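Local atomic coordinates of probable amino acid aminotransferase (Mycobacterium tuberculosis, PDB entry 6Q1S), a protein that belongs to the class IV aminotransferases and binds 4'-deoxy-4'-aminopyridoxal-5'-phosphate together with 2-oxoglutaric acid. Residues 187-192 with 218-223; 251-256 with 277-282; 257-262 with 281-286. One frame throughout, in Å; residues are numbered along the deposited sequence.

How the contacts relate
The three contacts illustrate how two helices can share one sheet. Strands 189-194, 249-254 and 258-265 are successive antiparallel neighbours in the larger, mixed sheet. Contact 1 sets the first strand against helix 218-229; contacts 2 and 3 set the other two against helix 275-286. Contact 1 closes along the chain before the others open, its centre about 8 Å from that of contact 2 and 9 Å from that of contact 3. Contacts 2 and 3 have centres about 1 Å apart and share E281 and L282. Both segments of contact 1 touch PMP, whereas in contacts 2 and 3 only 251-256 and 257-262 reach a ligand, so the helix-backed strands carry residues that bind PMP and 2-oxoglutaric acid.

Contact 1 of 3, residues 187-192 with 218-223; sequences RSTVVI and TTQQAL. With PMP (4'-deoxy-4'-aminopyridoxal-5'-phosphate), chain G; AKG (2-oxoglutaric acid), chain H.
The guanidinium of R187 turns its edge to 2-oxoglutaric acid, whose O4 lies in its plane, 2.8 Å from NH1; the N-H...O angle of 131° marks a bent bond. From that ligand the segment runs past PMP into strand 189-192, which packs on the start of helix 218-223. This is the phosphate-binding helix N-terminus of a fold type IV, PLP-dependent enzyme. The main-chain N-H groups of T218 and T219 point at phosphate oxygens O3P and O2P, so the helix dipole probably helps to hold the negative charge. T219 adds its hydroxyl, with OG1 2.7 Å from O2P. On the strand side, the carbonyl O of R187 accepts a bond of 2.8 Å from PMP N4A.

Behind the phosphate the contact becomes apolar. The side chains of T189 and Q220 meet at about a right angle, CG2 of T189 lying 3.8 Å from CB of Q220. In the glutamine, CG stands anti to the backbone N (chi1 172°) and lies against T189 and V191; the bend at chi2 then swings the amide off, and NE2 bonds the hydroxyl of Y236. V191 touches the helix through both branches: CG1 lies 4.4 Å from CD2 of L223, and CG2 lies 4.1 Å from CG of Q220.

Contact 2 of 3, residues 251-256 with 277-282; sequences WLVSSM and EVFAEL. With PMP (4'-deoxy-4'-aminopyridoxal-5'-phosphate), chain G; AKG (2-oxoglutaric acid), chain H.
W251 lays its indole flat on the ring of F279, and the overlap can be traced atom by atom. CB comes first, 3.7 Å from F279 CE2. CG sits closer over that same carbon, at 3.3 Å, and CD2 lies over CE2 and CD2 of the phenylalanine. On the pyrrole side CD1 and NE1 both lie over F279 CD2, while the bridging atom CE2 is 3.4 Å from F279 CG. Along the opposite border CE3 meets F279 CE1, also at 3.4 Å, and CZ3 lies over CE1 and CD1. At the far end CH2 faces F279 CD1, and CZ2 reaches back over CG and the root of the phenylalanine, where F279 CB is 3.6 Å away.

The result is a face-to-face stack, the six-membered ring of W251 and the ring of F279 having nearly parallel planes. F279 can lie under the indole because its CG stands anti to the backbone N (chi1 -167°), carrying the ring from the helix to the sheet. V253 approaches the edge of the same ring with CG2, and V191 and A259 also touch it, so F279 touches side chains of three neighbouring strands, and L223 of helix 218-229 as well.

Farther along the segment the chain reaches the ligands. S255 OG donates to PMP O1P at 2.8 Å and is also hydrogen-bonded to H49 NE2, a second partner that probably helps to orient the hydroxyl. CE of M256 rests near O2 of 2-oxoglutaric acid. This is helix-on-sheet packing in a fold type IV domain, on a strand whose continuation, V253 to S255, lines the PMP pocket.

Contact 3 of 3, residues 257-262 with 281-286; sequences TLAARV and ELVDAA. With AKG (2-oxoglutaric acid), chain H.
T257 OG1 gives its hydrogen to O2 of 2-oxoglutaric acid, 3.0 Å away, at the head of the segment that next packs on helix 281-286. With OG1 set beside its own backbone N (chi1 -44°), the hydroxyl faces the ligand, while the following residue, L258, faces the helix. The backbone of L258 is unusual: its positive phi of 64° probably accounts for L258 and A259 both directing their CB atoms toward the helix, where neighbours in a regular strand would alternate.

V283 occupies the angle between them. Its two branches divide the work: CG1, anti to the backbone N, lies 4.0 Å from CB of L258, while CG2 comes to 3.8 Å from CB of A259. T219 of helix 218-229 touches it as well, placing V283 where two helices and the sheet meet.

D284 borders this apolar patch. The end of its side chain reaches the strand more closely than its root does, and OD1 stands 3.9 Å from CD1 of L258, the two side chains crossing at about a right angle. That oxygen forms a salt bridge with R39 NH1, which should help to keep the carboxylate charged beside the leucine methyl.

Strand 258-262 and the helix run nearly antiparallel, their axes 164° apart in direction and 8.1 Å at closest approach. This is helix-on-sheet packing in a fold type IV domain, with the strand leading away from the 2-oxoglutaric acid pocket.

Contact 1 of 3, residues 187-192 with 218-223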
loop_
_atom_site.group_PDB
_atom_site.type_symbol
_atom_site.label_atom_id
_atom_site.label_comp_id
_atom_site.label_asym_id
_atom_site.label_seq_id
_atom_site.Cartn_x
_atom_site.Cartn_y
_atom_site.Cartn_z
ATOM N N ARG B 187 -4.037 -0.493 -12.691
ATOM C CA ARG B 187 -4.716 0.797 -12.679
ATOM C C ARG B 187 -5.912 0.819 -13.627
ATOM O O ARG B 187 -6.344 1.906 -14.029
ATOM C CB ARG B 187 -3.736 1.921 -13.049
ATOM C CG ARG B 187 -3.105 1.768 -14.425
ATOM C CD ARG B 187 -2.136 2.901 -14.713
ATOM N NE ARG B 187 -1.361 2.678 -15.930
ATOM C CZ ARG B 187 -0.217 3.295 -16.210
ATOM N NH1 ARG B 187 0.286 4.181 -15.360
ATOM N NH2 ARG B 187 0.423 3.030 -17.341
ATOM N N SER B 188 -6.467 -0.337 -13.986
ATOM C CA SER B 188 -7.524 -0.381 -14.986
ATOM C C SER B 188 -8.319 -1.669 -14.835
ATOM O O SER B 188 -7.938 -2.582 -14.097
ATOM C CB SER B 188 -6.944 -0.271 -16.399
ATOM O OG SER B 188 -5.816 -1.116 -16.545
ATOM N N THR B 189 -9.438 -1.723 -15.553
ATOM C CA THR B 189 -10.329 -2.873 -15.583
ATOM C C THR B 189 -10.197 -3.578 -16.925
ATOM O O THR B 189 -10.145 -2.928 -17.975
ATOM C CB THR B 189 -11.784 -2.447 -15.353
ATOM O OG1 THR B 189 -11.904 -1.826 -14.066
ATOM C CG2 THR B 189 -12.720 -3.644 -15.425
ATOM N N VAL B 190 -10.138 -4.905 -16.889
ATOM C CA VAL B 190 -9.968 -5.709 -18.094
ATOM C C VAL B 190 -11.338 -6.003 -18.690
ATOM O O VAL B 190 -12.196 -6.606 -18.037
ATOM C CB VAL B 190 -9.211 -7.011 -17.793
ATOM C CG1 VAL B 190 -9.112 -7.864 -19.047
ATOM C CG2 VAL B 190 -7.827 -6.700 -17.251
ATOM N N VAL B 191 -11.548 -5.560 -19.926
ATOM C CA VAL B 191 -12.755 -5.857 -20.688
ATOM C C VAL B 191 -12.329 -6.454 -22.020
ATOM O O VAL B 191 -11.446 -5.908 -22.693
ATOM C CB VAL B 191 -13.625 -4.605 -20.905
ATOM C CG1 VAL B 191 -14.810 -4.930 -21.798
ATOM C CG2 VAL B 191 -14.099 -4.052 -19.573
ATOM N N ILE B 192 -12.953 -7.565 -22.402
ATOM C CA ILE B 192 -12.657 -8.226 -23.663
ATOM C C ILE B 192 -13.920 -8.225 -24.517
ATOM O O ILE B 192 -15.015 -7.914 -24.053
ATOM C CB ILE B 192 -12.135 -9.664 -23.477
ATOM C CG1 ILE B 192 -13.196 -10.534 -22.805
ATOM C CG2 ILE B 192 -10.853 -9.661 -22.658
ATOM C CD1 ILE B 192 -13.063 -12.003 -23.126
ATOM N N THR B 218 -15.752 1.851 -12.156
ATOM C CA THR B 218 -16.847 2.772 -12.440
ATOM C C THR B 218 -17.079 2.884 -13.940
ATOM O O THR B 218 -18.226 2.932 -14.398
ATOM C CB THR B 218 -16.550 4.151 -11.847
ATOM O OG1 THR B 218 -15.333 4.659 -12.406
ATOM C CG2 THR B 218 -16.407 4.063 -10.337
ATOM N N THR B 219 -15.997 2.920 -14.719
ATOM C CA THR B 219 -16.130 3.008 -16.168
ATOM C C THR B 219 -16.699 1.721 -16.751
ATOM O O THR B 219 -17.494 1.761 -17.697
ATOM C CB THR B 219 -14.779 3.327 -16.806
ATOM O OG1 THR B 219 -14.087 4.296 -16.010
ATOM C CG2 THR B 219 -14.983 3.896 -18.202
ATOM N N GLN B 220 -16.294 0.568 -16.210
ATOM C CA GLN B 220 -16.781 -0.702 -16.740
ATOM C C GLN B 220 -18.285 -0.843 -16.543
ATOM O O GLN B 220 -19.002 -1.266 -17.459
ATOM C CB GLN B 220 -16.040 -1.867 -16.082
ATOM C CG GLN B 220 -16.602 -3.243 -16.425
ATOM C CD GLN B 220 -17.675 -3.706 -15.458
ATOM O OE1 GLN B 220 -17.443 -3.813 -14.255
ATOM N NE2 GLN B 220 -18.864 -3.972 -15.983
ATOM N N GLN B 221 -18.786 -0.491 -15.357
ATOM C CA GLN B 221 -20.216 -0.625 -15.099
ATOM C C GLN B 221 -21.025 0.324 -15.973
ATOM O O GLN B 221 -22.059 -0.066 -16.530
ATOM C CB GLN B 221 -20.514 -0.379 -13.621
ATOM C CG GLN B 221 -19.863 -1.379 -12.685
ATOM C CD GLN B 221 -20.328 -1.221 -11.251
ATOM O OE1 GLN B 221 -21.456 -0.796 -10.994
ATOM N NE2 GLN B 221 -19.458 -1.560 -10.307
ATOM N N ALA B 222 -20.579 1.576 -16.096
ATOM C CA ALA B 222 -21.254 2.509 -16.988
ATOM C C ALA B 222 -21.160 2.057 -18.437
ATOM O O ALA B 222 -22.085 2.297 -19.222
ATOM C CB ALA B 222 -20.667 3.911 -16.826
ATOM N N LEU B 223 -20.057 1.401 -18.811
ATOM C CA LEU B 223 -19.952 0.833 -20.151
ATOM C C LEU B 223 -20.977 -0.272 -20.353
ATOM O O LEU B 223 -21.593 -0.370 -21.420
ATOM C CB LEU B 223 -18.541 0.301 -20.398
ATOM C CG LEU B 223 -18.324 -0.394 -21.744
ATOM C CD1 LEU B 223 -18.434 0.602 -22.888
ATOM C CD2 LEU B 223 -16.981 -1.108 -21.778
HETATM N N1 PMP G . -8.504 -1.412 -10.950
HETATM C C2 PMP G . -7.618 -0.704 -10.209
HETATM C C2A PMP G . -6.664 -1.421 -9.289
HETATM C C3 PMP G . -7.582 0.777 -10.299
HETATM O O3 PMP G . -6.702 1.510 -9.565
HETATM C C4 PMP G . -8.541 1.427 -11.220
HETATM C C4A PMP G . -8.584 2.928 -11.383
HETATM N N4A PMP G . -7.292 3.401 -11.909
HETATM C C5 PMP G . -9.459 0.541 -11.974
HETATM C C6 PMP G . -9.383 -0.837 -11.790
HETATM C C5A PMP G . -10.469 1.132 -12.932
HETATM O O4P PMP G . -11.435 1.886 -12.201
HETATM P P PMP G . -12.139 3.175 -12.859
HETATM O O1P PMP G . -11.068 4.185 -13.196
HETATM O O2P PMP G . -12.865 2.747 -14.113
HETATM O O3P PMP G . -13.113 3.766 -11.870
HETATM C C1 AKG H . -4.478 6.261 -14.801
HETATM O O1 AKG H . -3.517 5.904 -15.515
HETATM O O2 AKG H . -5.513 6.765 -15.291
HETATM C C2 AKG H . -4.393 6.085 -13.354
HETATM O O5 AKG H . -5.255 5.451 -12.766
HETATM C C3 AKG H . -3.234 6.681 -12.590
HETATM C C4 AKG H . -2.093 5.672 -12.530
HETATM C C5 AKG H . -0.786 6.349 -12.863
HETATM O O3 AKG H . -0.780 7.592 -12.998
HETATM O O4 AKG H . 0.237 5.644 -12.999
HETATM O O HOH W 1 -13.465 0.389 -15.724
#

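Contact 2 of 3, residues 251-256 with 277-282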
loop_
_atom_site.group_PDB
_atom_site.type_symbol
_atom_site.label_atom_id
_atom_site.label_comp_id
_atom_site.label_asym_id
_atom_site.label_seq_id
_atom_site.Cartn_x
_atom_site.Cartn_y
_atom_site.Cartn_z
ATOM N N TRP B 251 -9.151 -4.359 -23.645
ATOM C CA TRP B 251 -8.995 -2.967 -23.258
ATOM C C TRP B 251 -8.734 -2.875 -21.767
ATOM O O TRP B 251 -9.291 -3.644 -20.977
ATOM C CB TRP B 251 -10.233 -2.142 -23.605
ATOM C CG TRP B 251 -10.536 -2.116 -25.060
ATOM C CD1 TRP B 251 -10.127 -1.188 -25.968
ATOM C CD2 TRP B 251 -11.313 -3.072 -25.783
ATOM N NE1 TRP B 251 -10.606 -1.503 -27.215
ATOM C CE2 TRP B 251 -11.337 -2.658 -27.129
ATOM C CE3 TRP B 251 -11.993 -4.239 -25.423
ATOM C CZ2 TRP B 251 -12.015 -3.368 -28.114
ATOM C CZ3 TRP B 251 -12.664 -4.941 -26.400
ATOM C CH2 TRP B 251 -12.671 -4.504 -27.731
ATOM N N LEU B 252 -7.882 -1.931 -21.393
ATOM C CA LEU B 252 -7.640 -1.593 -19.997
ATOM C C LEU B 252 -8.440 -0.325 -19.723
ATOM O O LEU B 252 -8.047 0.773 -20.126
ATOM C CB LEU B 252 -6.151 -1.417 -19.734
ATOM C CG LEU B 252 -5.365 -2.696 -20.027
ATOM C CD1 LEU B 252 -3.884 -2.444 -19.924
ATOM C CD2 LEU B 252 -5.791 -3.811 -19.082
ATOM N N VAL B 253 -9.576 -0.488 -19.057
ATOM C CA VAL B 253 -10.546 0.582 -18.872
ATOM C C VAL B 253 -10.359 1.215 -17.501
ATOM O O VAL B 253 -10.183 0.513 -16.497
ATOM C CB VAL B 253 -11.978 0.042 -19.047
ATOM C CG1 VAL B 253 -12.966 1.176 -19.151
ATOM C CG2 VAL B 253 -12.055 -0.850 -20.278
ATOM N N SER B 254 -10.416 2.542 -17.455
ATOM C CA SER B 254 -10.261 3.292 -16.216
ATOM C C SER B 254 -10.891 4.666 -16.415
ATOM O O SER B 254 -11.351 5.007 -17.507
ATOM C CB SER B 254 -8.791 3.397 -15.801
ATOM O OG SER B 254 -8.040 4.153 -16.735
ATOM N N SER B 255 -10.907 5.460 -15.343
ATOM C CA SER B 255 -11.643 6.719 -15.370
ATOM C C SER B 255 -10.920 7.796 -16.173
ATOM O O SER B 255 -11.565 8.576 -16.883
ATOM C CB SER B 255 -11.897 7.209 -13.945
ATOM O OG SER B 255 -12.790 6.348 -13.262
ATOM N N MET B 256 -9.592 7.852 -16.089
ATOM C CA MET B 256 -8.841 8.899 -16.774
ATOM C C MET B 256 -8.336 8.453 -18.144
ATOM O O MET B 256 -8.460 9.193 -19.124
ATOM C CB MET B 256 -7.673 9.366 -15.898
ATOM C CG MET B 256 -6.790 10.418 -16.545
ATOM S SD MET B 256 -5.603 11.141 -15.394
ATOM C CE MET B 256 -4.423 9.806 -15.235
ATOM N N GLU B 277 -13.030 0.273 -33.131
ATOM C CA GLU B 277 -13.343 1.683 -33.353
ATOM C C GLU B 277 -14.617 2.087 -32.625
ATOM O O GLU B 277 -14.732 3.235 -32.178
ATOM C CB GLU B 277 -13.467 2.003 -34.847
ATOM C CG GLU B 277 -12.251 1.683 -35.720
ATOM C CD GLU B 277 -12.163 0.226 -36.098
ATOM O OE1 GLU B 277 -13.193 -0.462 -35.983
ATOM O OE2 GLU B 277 -11.091 -0.219 -36.561
ATOM N N VAL B 278 -15.580 1.174 -32.496
ATOM C CA VAL B 278 -16.806 1.518 -31.789
ATOM C C VAL B 278 -16.583 1.459 -30.280
ATOM O O VAL B 278 -17.266 2.158 -29.521
ATOM C CB VAL B 278 -17.970 0.608 -32.224
ATOM C CG1 VAL B 278 -17.765 -0.814 -31.731
ATOM C CG2 VAL B 278 -19.298 1.162 -31.725
ATOM N N PHE B 279 -15.620 0.651 -29.825
ATOM C CA PHE B 279 -15.427 0.466 -28.389
ATOM C C PHE B 279 -15.047 1.774 -27.712
ATOM O O PHE B 279 -15.553 2.088 -26.628
ATOM C CB PHE B 279 -14.362 -0.598 -28.127
ATOM C CG PHE B 279 -14.321 -1.071 -26.702
ATOM C CD1 PHE B 279 -15.034 -2.190 -26.311
ATOM C CD2 PHE B 279 -13.581 -0.388 -25.750
ATOM C CE1 PHE B 279 -15.004 -2.625 -25.000
ATOM C CE2 PHE B 279 -13.549 -0.816 -24.438
ATOM C CZ PHE B 279 -14.259 -1.937 -24.063
ATOM N N ALA B 280 -14.156 2.549 -28.333
ATOM C CA ALA B 280 -13.779 3.835 -27.757
ATOM C C ALA B 280 -14.983 4.763 -27.683
ATOM O O ALA B 280 -15.153 5.497 -26.702
ATOM C CB ALA B 280 -12.655 4.470 -28.573
ATOM N N GLU B 281 -15.831 4.741 -28.713
ATOM C CA GLU B 281 -17.066 5.515 -28.672
ATOM C C GLU B 281 -18.005 5.010 -27.585
ATOM O O GLU B 281 -18.717 5.805 -26.962
ATOM C CB GLU B 281 -17.751 5.473 -30.036
ATOM C CG GLU B 281 -16.876 5.974 -31.173
ATOM C CD GLU B 281 -17.516 5.772 -32.531
ATOM O OE1 GLU B 281 -18.291 6.652 -32.961
ATOM O OE2 GLU B 281 -17.250 4.729 -33.165
ATOM N N LEU B 282 -18.023 3.696 -27.343
ATOM C CA LEU B 282 -18.852 3.150 -26.273
ATOM C C LEU B 282 -18.384 3.644 -24.910
ATOM O O LEU B 282 -19.201 3.903 -24.018
ATOM C CB LEU B 282 -18.840 1.623 -26.322
ATOM C CG LEU B 282 -19.526 0.957 -27.514
ATOM C CD1 LEU B 282 -19.666 -0.537 -27.272
ATOM C CD2 LEU B 282 -20.880 1.591 -27.768
HETATM N N1 PMP G . -8.504 -1.412 -10.950
HETATM C C2 PMP G . -7.618 -0.704 -10.209
HETATM C C2A PMP G . -6.664 -1.421 -9.289
HETATM C C3 PMP G . -7.582 0.777 -10.299
HETATM O O3 PMP G . -6.702 1.510 -9.565
HETATM C C4 PMP G . -8.541 1.427 -11.220
HETATM C C4A PMP G . -8.584 2.928 -11.383
HETATM N N4A PMP G . -7.292 3.401 -11.909
HETATM C C5 PMP G . -9.459 0.541 -11.974
HETATM C C6 PMP G . -9.383 -0.837 -11.790
HETATM C C5A PMP G . -10.469 1.132 -12.932
HETATM O O4P PMP G . -11.435 1.886 -12.201
HETATM P P PMP G . -12.139 3.175 -12.859
HETATM O O1P PMP G . -11.068 4.185 -13.196
HETATM O O2P PMP G . -12.865 2.747 -14.113
HETATM O O3P PMP G . -13.113 3.766 -11.870
HETATM C C1 AKG H . -4.478 6.261 -14.801
HETATM O O1 AKG H . -3.517 5.904 -15.515
HETATM O O2 AKG H . -5.513 6.765 -15.291
HETATM C C2 AKG H . -4.393 6.085 -13.354
HETATM O O5 AKG H . -5.255 5.451 -12.766
HETATM C C3 AKG H . -3.234 6.681 -12.590
HETATM C C4 AKG H . -2.093 5.672 -12.530
HETATM C C5 AKG H . -0.786 6.349 -12.863
HETATM O O3 AKG H . -0.780 7.592 -12.998
HETATM O O4 AKG H . 0.237 5.644 -12.999
#

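Contact 3 of 3, residues 257-262 with 281-286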
loop_
_atom_site.group_PDB
_atom_site.type_symbol
_atom_site.label_atom_id
_atom_site.label_comp_id
_atom_site.label_asym_id
_atom_site.label_seq_id
_atom_site.Cartn_x
_atom_site.Cartn_y
_atom_site.Cartn_z
ATOM N N THR B 257 -7.755 7.253 -18.229
ATOM C CA THR B 257 -7.265 6.742 -19.504
ATOM C C THR B 257 -8.395 6.269 -20.412
ATOM O O THR B 257 -8.181 6.116 -21.621
ATOM C CB THR B 257 -6.277 5.595 -19.260
ATOM O OG1 THR B 257 -5.381 5.953 -18.199
ATOM C CG2 THR B 257 -5.460 5.305 -20.512
ATOM N N LEU B 258 -9.589 6.056 -19.856
ATOM C CA LEU B 258 -10.758 5.582 -20.592
ATOM C C LEU B 258 -10.539 4.178 -21.141
ATOM O O LEU B 258 -10.835 3.198 -20.454
ATOM C CB LEU B 258 -11.137 6.555 -21.713
ATOM C CG LEU B 258 -11.562 7.949 -21.244
ATOM C CD1 LEU B 258 -12.256 8.697 -22.366
ATOM C CD2 LEU B 258 -12.458 7.867 -20.014
ATOM N N ALA B 259 -10.024 4.051 -22.361
ATOM C CA ALA B 259 -9.885 2.740 -22.988
ATOM C C ALA B 259 -8.580 2.673 -23.763
ATOM O O ALA B 259 -8.382 3.430 -24.718
ATOM C CB ALA B 259 -11.069 2.443 -23.913
ATOM N N ALA B 260 -7.702 1.760 -23.355
ATOM C CA ALA B 260 -6.437 1.496 -24.032
ATOM C C ALA B 260 -6.465 0.051 -24.511
ATOM O O ALA B 260 -6.356 -0.877 -23.702
ATOM C CB ALA B 260 -5.248 1.750 -23.105
ATOM N N ARG B 261 -6.619 -0.141 -25.817
ATOM C CA ARG B 261 -6.658 -1.488 -26.366
ATOM C C ARG B 261 -5.287 -2.144 -26.265
ATOM O O ARG B 261 -4.257 -1.505 -26.492
ATOM C CB ARG B 261 -7.117 -1.472 -27.822
ATOM C CG ARG B 261 -7.605 -2.832 -28.300
ATOM C CD ARG B 261 -8.008 -2.821 -29.759
ATOM N NE ARG B 261 -6.898 -2.417 -30.615
ATOM C CZ ARG B 261 -6.069 -3.274 -31.200
ATOM N NH1 ARG B 261 -5.080 -2.833 -31.963
ATOM N NH2 ARG B 261 -6.235 -4.578 -31.019
ATOM N N VAL B 262 -5.280 -3.429 -25.920
ATOM C CA VAL B 262 -4.047 -4.204 -25.836
ATOM C C VAL B 262 -3.794 -4.790 -27.222
ATOM O O VAL B 262 -4.415 -5.778 -27.618
ATOM C CB VAL B 262 -4.138 -5.295 -24.768
ATOM C CG1 VAL B 262 -2.878 -6.150 -24.763
ATOM C CG2 VAL B 262 -4.384 -4.681 -23.396
ATOM N N GLU B 281 -15.831 4.741 -28.713
ATOM C CA GLU B 281 -17.066 5.515 -28.672
ATOM C C GLU B 281 -18.005 5.010 -27.585
ATOM O O GLU B 281 -18.717 5.805 -26.962
ATOM C CB GLU B 281 -17.751 5.473 -30.036
ATOM C CG GLU B 281 -16.876 5.974 -31.173
ATOM C CD GLU B 281 -17.516 5.772 -32.531
ATOM O OE1 GLU B 281 -18.291 6.652 -32.961
ATOM O OE2 GLU B 281 -17.250 4.729 -33.165
ATOM N N LEU B 282 -18.023 3.696 -27.343
ATOM C CA LEU B 282 -18.852 3.150 -26.273
ATOM C C LEU B 282 -18.384 3.644 -24.910
ATOM O O LEU B 282 -19.201 3.903 -24.018
ATOM C CB LEU B 282 -18.840 1.623 -26.322
ATOM C CG LEU B 282 -19.526 0.957 -27.514
ATOM C CD1 LEU B 282 -19.666 -0.537 -27.272
ATOM C CD2 LEU B 282 -20.880 1.591 -27.768
ATOM N N VAL B 283 -17.068 3.768 -24.726
ATOM C CA VAL B 283 -16.558 4.296 -23.468
ATOM C C VAL B 283 -16.794 5.798 -23.405
ATOM O O VAL B 283 -16.980 6.363 -22.319
ATOM C CB VAL B 283 -15.068 3.939 -23.300
ATOM C CG1 VAL B 283 -14.552 4.406 -21.945
ATOM C CG2 VAL B 283 -14.863 2.442 -23.461
ATOM N N ASP B 284 -16.800 6.468 -24.560
ATOM C CA ASP B 284 -17.077 7.900 -24.593
ATOM C C ASP B 284 -18.485 8.194 -24.093
ATOM O O ASP B 284 -18.698 9.125 -23.307
ATOM C CB ASP B 284 -16.874 8.442 -26.009
ATOM C CG ASP B 284 -15.409 8.563 -26.381
ATOM O OD1 ASP B 284 -14.564 8.587 -25.461
ATOM O OD2 ASP B 284 -15.099 8.636 -27.589
ATOM N N ALA B 285 -19.469 7.422 -24.557
ATOM C CA ALA B 285 -20.834 7.604 -24.080
ATOM C C ALA B 285 -21.009 7.136 -22.641
ATOM O O ALA B 285 -21.939 7.588 -21.966
ATOM C CB ALA B 285 -21.817 6.868 -24.990
ATOM N N ALA B 286 -20.139 6.248 -22.158
ATOM C CA ALA B 286 -20.265 5.750 -20.791
ATOM C C ALA B 286 -20.001 6.853 -19.774
ATOM O O ALA B 286 -20.777 7.040 -18.829
ATOM C CB ALA B 286 -19.312 4.575 -20.574
HETATM C C1 AKG H . -4.478 6.261 -14.801
HETATM O O1 AKG H . -3.517 5.904 -15.515
HETATM O O2 AKG H . -5.513 6.765 -15.291
HETATM C C2 AKG H . -4.393 6.085 -13.354
HETATM O O5 AKG H . -5.255 5.451 -12.766
HETATM C C3 AKG H . -3.234 6.681 -12.590
HETATM C C4 AKG H . -2.093 5.672 -12.530
HETATM C C5 AKG H . -0.786 6.349 -12.863
HETATM O O3 AKG H . -0.780 7.592 -12.998
HETATM O O4 AKG H . 0.237 5.644 -12.999
#